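Ulvan Lyase-PL25 (Pseudoalteromonas sp. PLSV, PDB 5UAM) degrades ulvan, the sulfated cell-wall polysaccharide of green seaweeds, acting as a polysaccharide lyase of family PL25 with a beta-propeller fold. Local coordinates at residues 287-290 and 291-295; 355-358 and 359-363; 210-213 and 214-217. All blocks are in the same frame, centred on the assembly; numbering follows the deposited sequence.

How the contacts relate
Three local side-chain arrangements, on a short helix, a loop and a hairpin, sit at different places in the propeller. Contacts 1 and 3 adjoin, with centres 16 Å apart: E288 of the short helix 287-293 forms a salt bridge to K210 of the hairpin, OE1 to NZ 2.8 Å, and R287 packs against R212. Contact 2 stands apart, its centre 28 Å from that of contact 1 and 33 Å from that of contact 3. The side chain of A217 in contact 3 is about 8 Å from the zinc ion, held by H184, H240, C242 and H254; the side chain of R287 in contact 1 is about 13 Å from the zinc ion. In contact 2, the V360 side chain is about 10 Å from that of N36, a probable substrate-binding residue.

Contact 1: 287-290 and 291-295; sequences REVA and DEKTM. With EDO (1,2-ethanediol), chain L.
R287 and D291, one helical turn apart, show how neighbouring opposite charges can lie close without pairing directly. The planes of the guanidinium and the carboxylate are turned 72° against each other, and the aliphatic part of the arginine makes the nearest side-chain approach, CG of R287 lying 4.0 Å from OD2 of D291. Each headgroup has a stronger partner elsewhere: NH1 of R287 forms a salt bridge with D219, while OD1 of D291 is hydrogen-bonded to the hydroxyl of Y262. Between R287 and D291 there is thus at most a loose electrostatic attraction. Their backbones are joined more firmly, D291 N donating to R287 O over 2.8 Å in an almost straight bond. The next turn is closed by K293 N, 2.8 Å from V289 O.

At the end of the helix, the A290 carbonyl becomes the gathering point. It receives T294 N at 2.9 Å and, more weakly, the amides of K293 and M295. T294 is the first residue to leave helical geometry. Its chi1 of 64° tucks OG1 in between the two main-chain branches, and the hydroxyl consequently comes alongside the methyl of A290, with T294 OG1 3.3 Å from A290 CB. That same hydroxyl is hydrogen-bonded to Y237. An ethanediol, probably from the crystallisation liquor, links a carbonyl of the helix, D291 O, to that of M295 just beyond it: its O1 donates to M295 O at 2.7 Å and its O2 to D291 O.

The helix lies against the sheet with A290 on Y237 of strand 232-243 and on Y262 of strand 258-267. T294 bonds through its backbone to F263, and strand 295-297 then runs antiparallel to strand 258-267, so the helix leads straight into a strand of that sheet.

Contact 2: 355-358 and 359-363; sequences PQYE and RVSRG
Y357 folds its ring back over the chain that follows it, a compact example of an aromatic side chain bracing a loop. With chi1 at -176°, CG stands opposite the backbone N and beside the carbonyl carbon, which directs the ring along the path the main chain takes through R359 and V360. R359 N lies over one face, 3.7 Å above the ring plane and displaced from its centre. The V360-S361 peptide meets the edge instead, with V360 C and S361 N in the ring plane. At the far end of the ring, R359 CB packs 3.4 Å from Y357 OH.

Beyond CB the arginine side chain leads away from the ring. Its chi1 of -59° sets CG opposite the carbonyl carbon, and after a bend at chi3 the guanidinium reaches the carbonyl of D382 through NH1. S361 contributes its CB, 3.8 Å from CE2 of Y357, while its OG is hydrogen-bonded to the amide of T337. Further on, R362 curls back so that NH1 donates to S361 O over 2.8 Å, with CG1 of V360 lying over one face of its guanidinium, off centre.

The phenol supplies the polar closure: Y357 OH donates to V360 O at 2.8 Å, approaching 48° out of the carbonyl plane rather than along a lone pair. The hydroxyl is also hydrogen-bonded to the amide of N380, which ties the loop to strand 373-381. Chemically, the balance is uneven. One hydroxyl links two parts of the backbone and fixes the position of the ring, yet the R359 N buried beneath that ring has no hydrogen-bonding partner in the model, a probable energetic cost set against the packing and the bonds of the phenol.

Contact 3: 210-213 and 214-217; sequences KRRT and DIDA
A single water joins both sides of this turn, donating to the carbonyls of R212 and I215 and accepting a hydrogen from R211 NH2. Its oxygen is 2.7 Å from I215 O and 3.1 Å from R211 NH2, so three bonds hold it among groups that do not bond to one another directly. R211 curls over the turn, bent at chi2 and chi3, until A217 O lies over one face of its guanidinium. The same NH2 forms a salt bridge with D244, whereas D216 is merely a nearby opposite charge.

R212 presents its NE edge to D214, one nitrogen to each oxygen. R212 NE lies 2.9 Å from D214 OD1 and R212 NH2 lies 2.9 Å from D214 OD2, each oxygen offering its syn lone pair. The two planes are nearly coplanar, only 24° apart, which lets both N-H groups point at the carboxylate. D214 can reach back two residues because its chi1 of 58° folds the carboxylate over its own main chain. I215 supplies the apolar partner: its CD1 sits 3.4 Å above the guanidinium plane, off centre, so R212 is held by charge at its edge and by a methyl over its face. NH1, the remaining nitrogen, bonds to the hydroxyl of Y239.

Backbone bonds complete the closure. R212 N donates to A217 O over 3.0 Å in a nearly straight bond, and D216 is the centre of an inverse gamma turn, closed weakly by A217 N on I215 O. Together these features belong to a beta-hairpin, here the connection between antiparallel strands 204-211 and 217-227 of the propeller. A217, the first residue of strand 217-227, packs on V241 and W243 of strand 232-243, the strand that carries zinc ligands H240 and C242.

Contact 1: 287-290 and 291-295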
loop_
_atom_site.group_PDB
_atom_site.type_symbol
_atom_site.label_atom_id
_atom_site.label_comp_id
_atom_site.label_asym_id
_atom_site.label_seq_id
_atom_site.Cartn_x
_atom_site.Cartn_y
_atom_site.Cartn_z
ATOM N N ARG A 287 -6.900 17.870 11.098
ATOM C CA ARG A 287 -8.183 17.684 10.430
ATOM C C ARG A 287 -8.781 19.022 10.007
ATOM O O ARG A 287 -9.319 19.148 8.903
ATOM C CB ARG A 287 -9.146 16.929 11.348
ATOM C CG ARG A 287 -10.483 16.569 10.665
ATOM C CD ARG A 287 -11.524 16.154 11.676
ATOM N NE ARG A 287 -12.302 17.292 12.148
ATOM C CZ ARG A 287 -12.174 17.886 13.335
ATOM N NH1 ARG A 287 -11.281 17.481 14.244
ATOM N NH2 ARG A 287 -12.960 18.912 13.619
ATOM N N GLU A 288 -8.674 20.042 10.855
ATOM C CA GLU A 288 -9.287 21.328 10.539
ATOM C C GLU A 288 -8.623 21.962 9.326
ATOM O O GLU A 288 -9.302 22.516 8.454
ATOM C CB GLU A 288 -9.201 22.244 11.761
ATOM C CG GLU A 288 -10.094 21.792 12.919
ATOM C CD GLU A 288 -9.420 20.852 13.918
ATOM O OE1 GLU A 288 -8.389 20.233 13.602
ATOM O OE2 GLU A 288 -9.924 20.774 15.065
ATOM N N VAL A 289 -7.298 21.900 9.252
ATOM C CA VAL A 289 -6.615 22.429 8.083
ATOM C C VAL A 289 -6.910 21.582 6.862
ATOM O O VAL A 289 -7.077 22.110 5.756
ATOM C CB VAL A 289 -5.108 22.531 8.356
ATOM C CG1 VAL A 289 -4.330 22.778 7.039
ATOM C CG2 VAL A 289 -4.861 23.626 9.390
ATOM N N ALA A 290 -6.930 20.254 7.022
ATOM C CA ALA A 290 -7.202 19.384 5.884
ATOM C C ALA A 290 -8.584 19.662 5.296
ATOM O O ALA A 290 -8.748 19.751 4.072
ATOM C CB ALA A 290 -7.078 17.916 6.301
ATOM N N ASP A 291 -9.600 19.767 6.149
ATOM C CA ASP A 291 -10.940 20.065 5.645
ATOM C C ASP A 291 -10.990 21.392 4.905
ATOM O O ASP A 291 -11.783 21.550 3.973
ATOM C CB ASP A 291 -11.962 20.071 6.788
ATOM C CG ASP A 291 -12.351 18.672 7.239
ATOM O OD1 ASP A 291 -11.945 17.680 6.593
ATOM O OD2 ASP A 291 -13.057 18.546 8.258
ATOM N N GLU A 292 -10.162 22.355 5.300
ATOM C CA GLU A 292 -10.140 23.664 4.667
ATOM C C GLU A 292 -9.320 23.680 3.382
ATOM O O GLU A 292 -9.687 24.386 2.434
ATOM C CB GLU A 292 -9.571 24.682 5.662
ATOM C CG GLU A 292 -9.384 26.109 5.121
ATOM C CD GLU A 292 -10.689 26.869 4.988
ATOM O OE1 GLU A 292 -11.728 26.367 5.475
ATOM O OE2 GLU A 292 -10.662 27.972 4.398
ATOM N N LYS A 293 -8.220 22.918 3.324
ATOM C CA LYS A 293 -7.198 23.123 2.298
ATOM C C LYS A 293 -6.879 21.914 1.437
ATOM O O LYS A 293 -6.440 22.101 0.293
ATOM C CB LYS A 293 -5.877 23.583 2.932
ATOM C CG LYS A 293 -5.932 24.924 3.635
ATOM C CD LYS A 293 -6.213 26.059 2.667
ATOM C CE LYS A 293 -6.243 27.399 3.370
ATOM N NZ LYS A 293 -6.697 28.465 2.426
ATOM N N THR A 294 -7.065 20.688 1.922
ATOM C CA THR A 294 -6.618 19.519 1.173
ATOM C C THR A 294 -7.723 18.533 0.813
ATOM O O THR A 294 -7.441 17.534 0.145
ATOM C CB THR A 294 -5.526 18.752 1.934
ATOM O OG1 THR A 294 -6.068 18.226 3.156
ATOM C CG2 THR A 294 -4.349 19.652 2.235
ATOM N N MET A 295 -8.960 18.750 1.240
ATOM C CA MET A 295 -10.042 17.847 0.850
ATOM C C MET A 295 -10.111 17.728 -0.663
ATOM O O MET A 295 -10.102 18.731 -1.385
ATOM C CB MET A 295 -11.373 18.385 1.373
ATOM C CG MET A 295 -12.582 17.546 1.007
ATOM S SD MET A 295 -12.585 15.969 1.847
ATOM C CE MET A 295 -12.976 16.466 3.539
HETATM C C1 EDO L . -10.785 21.794 0.076
HETATM O O1 EDO L . -11.259 21.206 -1.159
HETATM C C2 EDO L . -11.894 22.584 0.753
HETATM O O2 EDO L . -12.889 21.675 1.236
#

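Contact 2: 355-358 and 359-363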
loop_
_atom_site.group_PDB
_atom_site.type_symbol
_atom_site.label_atom_id
_atom_site.label_comp_id
_atom_site.label_asym_id
_atom_site.label_seq_id
_atom_site.Cartn_x
_atom_site.Cartn_y
_atom_site.Cartn_z
ATOM N N PRO A 355 -19.130 -0.363 -12.863
ATOM C CA PRO A 355 -20.487 0.181 -12.728
ATOM C C PRO A 355 -21.412 -0.783 -11.993
ATOM O O PRO A 355 -21.385 -1.994 -12.217
ATOM C CB PRO A 355 -20.945 0.377 -14.179
ATOM C CG PRO A 355 -19.777 0.141 -15.041
ATOM C CD PRO A 355 -18.756 -0.619 -14.262
ATOM N N GLN A 356 -22.216 -0.225 -11.087
ATOM C CA GLN A 356 -23.265 -0.954 -10.373
ATOM C C GLN A 356 -22.742 -2.120 -9.533
ATOM O O GLN A 356 -23.516 -2.985 -9.113
ATOM C CB GLN A 356 -24.367 -1.438 -11.321
ATOM C CG GLN A 356 -25.231 -0.320 -11.908
ATOM C CD GLN A 356 -24.609 0.326 -13.137
ATOM O OE1 GLN A 356 -24.193 -0.363 -14.073
ATOM N NE2 GLN A 356 -24.545 1.656 -13.142
ATOM N N TYR A 357 -21.449 -2.178 -9.251
ATOM C CA TYR A 357 -20.921 -3.273 -8.454
ATOM C C TYR A 357 -21.099 -2.933 -6.980
ATOM O O TYR A 357 -20.874 -1.797 -6.559
ATOM C CB TYR A 357 -19.445 -3.474 -8.797
ATOM C CG TYR A 357 -18.737 -4.643 -8.137
ATOM C CD1 TYR A 357 -18.998 -5.979 -8.501
ATOM C CD2 TYR A 357 -17.781 -4.415 -7.181
ATOM C CE1 TYR A 357 -18.305 -7.035 -7.876
ATOM C CE2 TYR A 357 -17.100 -5.451 -6.571
ATOM C CZ TYR A 357 -17.351 -6.741 -6.913
ATOM O OH TYR A 357 -16.635 -7.744 -6.272
ATOM N N GLU A 358 -21.541 -3.911 -6.202
ATOM C CA GLU A 358 -21.877 -3.688 -4.801
ATOM C C GLU A 358 -21.056 -4.541 -3.846
ATOM O O GLU A 358 -21.338 -4.530 -2.640
ATOM C CB GLU A 358 -23.367 -3.971 -4.555
ATOM C CG GLU A 358 -24.319 -3.186 -5.447
ATOM C CD GLU A 358 -24.342 -1.697 -5.141
ATOM O OE1 GLU A 358 -25.035 -0.958 -5.875
ATOM O OE2 GLU A 358 -23.669 -1.263 -4.177
ATOM N N ARG A 359 -20.087 -5.311 -4.341
ATOM C CA ARG A 359 -19.252 -6.144 -3.495
ATOM C C ARG A 359 -17.904 -5.443 -3.332
ATOM O O ARG A 359 -17.808 -4.222 -3.504
ATOM C CB ARG A 359 -19.181 -7.574 -4.061
ATOM C CG ARG A 359 -20.542 -8.268 -4.178
ATOM C CD ARG A 359 -20.415 -9.675 -4.794
ATOM N NE ARG A 359 -19.621 -10.578 -3.956
ATOM C CZ ARG A 359 -19.133 -11.751 -4.362
ATOM N NH1 ARG A 359 -19.344 -12.171 -5.601
ATOM N NH2 ARG A 359 -18.426 -12.507 -3.532
ATOM N N VAL A 360 -16.859 -6.194 -3.019
ATOM C CA VAL A 360 -15.547 -5.613 -2.759
ATOM C C VAL A 360 -14.773 -5.488 -4.065
ATOM O O VAL A 360 -14.636 -6.465 -4.815
ATOM C CB VAL A 360 -14.757 -6.471 -1.759
ATOM C CG1 VAL A 360 -13.366 -5.889 -1.547
ATOM C CG2 VAL A 360 -15.518 -6.617 -0.442
ATOM N N SER A 361 -14.219 -4.307 -4.326
ATOM C CA SER A 361 -13.266 -4.161 -5.417
ATOM C C SER A 361 -12.086 -3.335 -4.939
ATOM O O SER A 361 -12.232 -2.459 -4.091
ATOM C CB SER A 361 -13.856 -3.542 -6.680
ATOM O OG SER A 361 -14.365 -2.244 -6.392
ATOM N N ARG A 362 -10.910 -3.633 -5.494
ATOM C CA ARG A 362 -9.674 -2.920 -5.203
ATOM C C ARG A 362 -8.895 -2.797 -6.501
ATOM O O ARG A 362 -9.030 -3.636 -7.389
ATOM C CB ARG A 362 -8.806 -3.680 -4.183
ATOM C CG ARG A 362 -9.432 -3.825 -2.814
ATOM C CD ARG A 362 -9.534 -2.495 -2.083
ATOM N NE ARG A 362 -10.043 -2.710 -0.737
ATOM C CZ ARG A 362 -11.322 -2.609 -0.379
ATOM N NH1 ARG A 362 -12.254 -2.297 -1.271
ATOM N NH2 ARG A 362 -11.671 -2.847 0.872
ATOM N N GLY A 363 -8.048 -1.787 -6.622
ATOM C CA GLY A 363 -7.252 -1.702 -7.830
ATOM C C GLY A 363 -6.324 -0.512 -7.779
ATOM O O GLY A 363 -6.582 0.459 -7.076
#

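Contact 3: 210-213 and 214-217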
loop_
_atom_site.group_PDB
_atom_site.type_symbol
_atom_site.label_atom_id
_atom_site.label_comp_id
_atom_site.label_asym_id
_atom_site.label_seq_id
_atom_site.Cartn_x
_atom_site.Cartn_y
_atom_site.Cartn_z
ATOM N N LYS A 210 -5.014 13.690 17.500
ATOM C CA LYS A 210 -5.342 14.501 18.668
ATOM C C LYS A 210 -6.805 14.278 19.025
ATOM O O LYS A 210 -7.579 13.772 18.210
ATOM C CB LYS A 210 -5.107 16.002 18.433
ATOM C CG LYS A 210 -5.859 16.575 17.205
ATOM C CD LYS A 210 -5.692 18.090 17.148
ATOM C CE LYS A 210 -6.224 18.692 15.859
ATOM N NZ LYS A 210 -7.688 18.494 15.714
ATOM N N ARG A 211 -7.163 14.646 20.253
ATOM C CA ARG A 211 -8.554 14.548 20.674
ATOM C C ARG A 211 -9.387 15.557 19.906
ATOM O O ARG A 211 -8.980 16.705 19.710
ATOM C CB ARG A 211 -8.711 14.875 22.161
ATOM C CG ARG A 211 -7.918 14.017 23.135
ATOM C CD ARG A 211 -8.512 12.631 23.355
ATOM N NE ARG A 211 -9.971 12.619 23.459
ATOM C CZ ARG A 211 -10.698 11.512 23.583
ATOM N NH1 ARG A 211 -10.111 10.319 23.642
ATOM N NH2 ARG A 211 -12.018 11.597 23.651
ATOM N N ARG A 212 -10.579 15.133 19.509
ATOM C CA ARG A 212 -11.583 16.073 19.051
ATOM C C ARG A 212 -12.222 16.800 20.223
ATOM O O ARG A 212 -12.358 16.262 21.329
ATOM C CB ARG A 212 -12.656 15.336 18.267
ATOM C CG ARG A 212 -12.079 14.769 17.020
ATOM C CD ARG A 212 -13.094 14.161 16.171
ATOM N NE ARG A 212 -14.108 15.107 15.719
ATOM C CZ ARG A 212 -14.655 15.080 14.512
ATOM N NH1 ARG A 212 -14.267 14.177 13.625
ATOM N NH2 ARG A 212 -15.606 15.954 14.193
ATOM N N THR A 213 -12.623 18.043 19.970
ATOM C CA THR A 213 -13.284 18.843 20.995
ATOM C C THR A 213 -14.803 18.796 20.905
ATOM O O THR A 213 -15.471 19.336 21.789
ATOM C CB THR A 213 -12.822 20.303 20.913
ATOM O OG1 THR A 213 -13.135 20.828 19.613
ATOM C CG2 THR A 213 -11.310 20.393 21.141
ATOM N N ASP A 214 -15.360 18.161 19.869
ATOM C CA ASP A 214 -16.803 18.134 19.653
ATOM C C ASP A 214 -17.441 16.776 19.903
ATOM O O ASP A 214 -18.647 16.720 20.160
ATOM C CB ASP A 214 -17.121 18.566 18.213
ATOM C CG ASP A 214 -16.446 17.684 17.162
ATOM O OD1 ASP A 214 -15.269 17.277 17.331
ATOM O OD2 ASP A 214 -17.103 17.404 16.137
ATOM N N ILE A 215 -16.671 15.688 19.819
ATOM C CA ILE A 215 -17.162 14.330 20.029
ATOM C C ILE A 215 -16.086 13.542 20.766
ATOM O O ILE A 215 -14.928 13.952 20.837
ATOM C CB ILE A 215 -17.507 13.626 18.699
ATOM C CG1 ILE A 215 -16.282 13.563 17.772
ATOM C CG2 ILE A 215 -18.666 14.348 18.007
ATOM C CD1 ILE A 215 -16.519 12.736 16.504
ATOM N N ASP A 216 -16.483 12.390 21.314
ATOM C CA ASP A 216 -15.572 11.543 22.093
ATOM C C ASP A 216 -14.811 10.596 21.160
ATOM O O ASP A 216 -15.035 9.384 21.103
ATOM C CB ASP A 216 -16.346 10.774 23.156
ATOM C CG ASP A 216 -16.903 11.669 24.240
ATOM O OD1 ASP A 216 -16.236 12.664 24.593
ATOM O OD2 ASP A 216 -18.008 11.373 24.743
ATOM N N ALA A 217 -13.880 11.186 20.416
ATOM C CA ALA A 217 -13.105 10.466 19.420
ATOM C C ALA A 217 -11.783 11.189 19.225
ATOM O O ALA A 217 -11.591 12.320 19.686
ATOM C CB ALA A 217 -13.865 10.369 18.096
HETATM O O HOH W 1 -13.098 14.345 22.749
#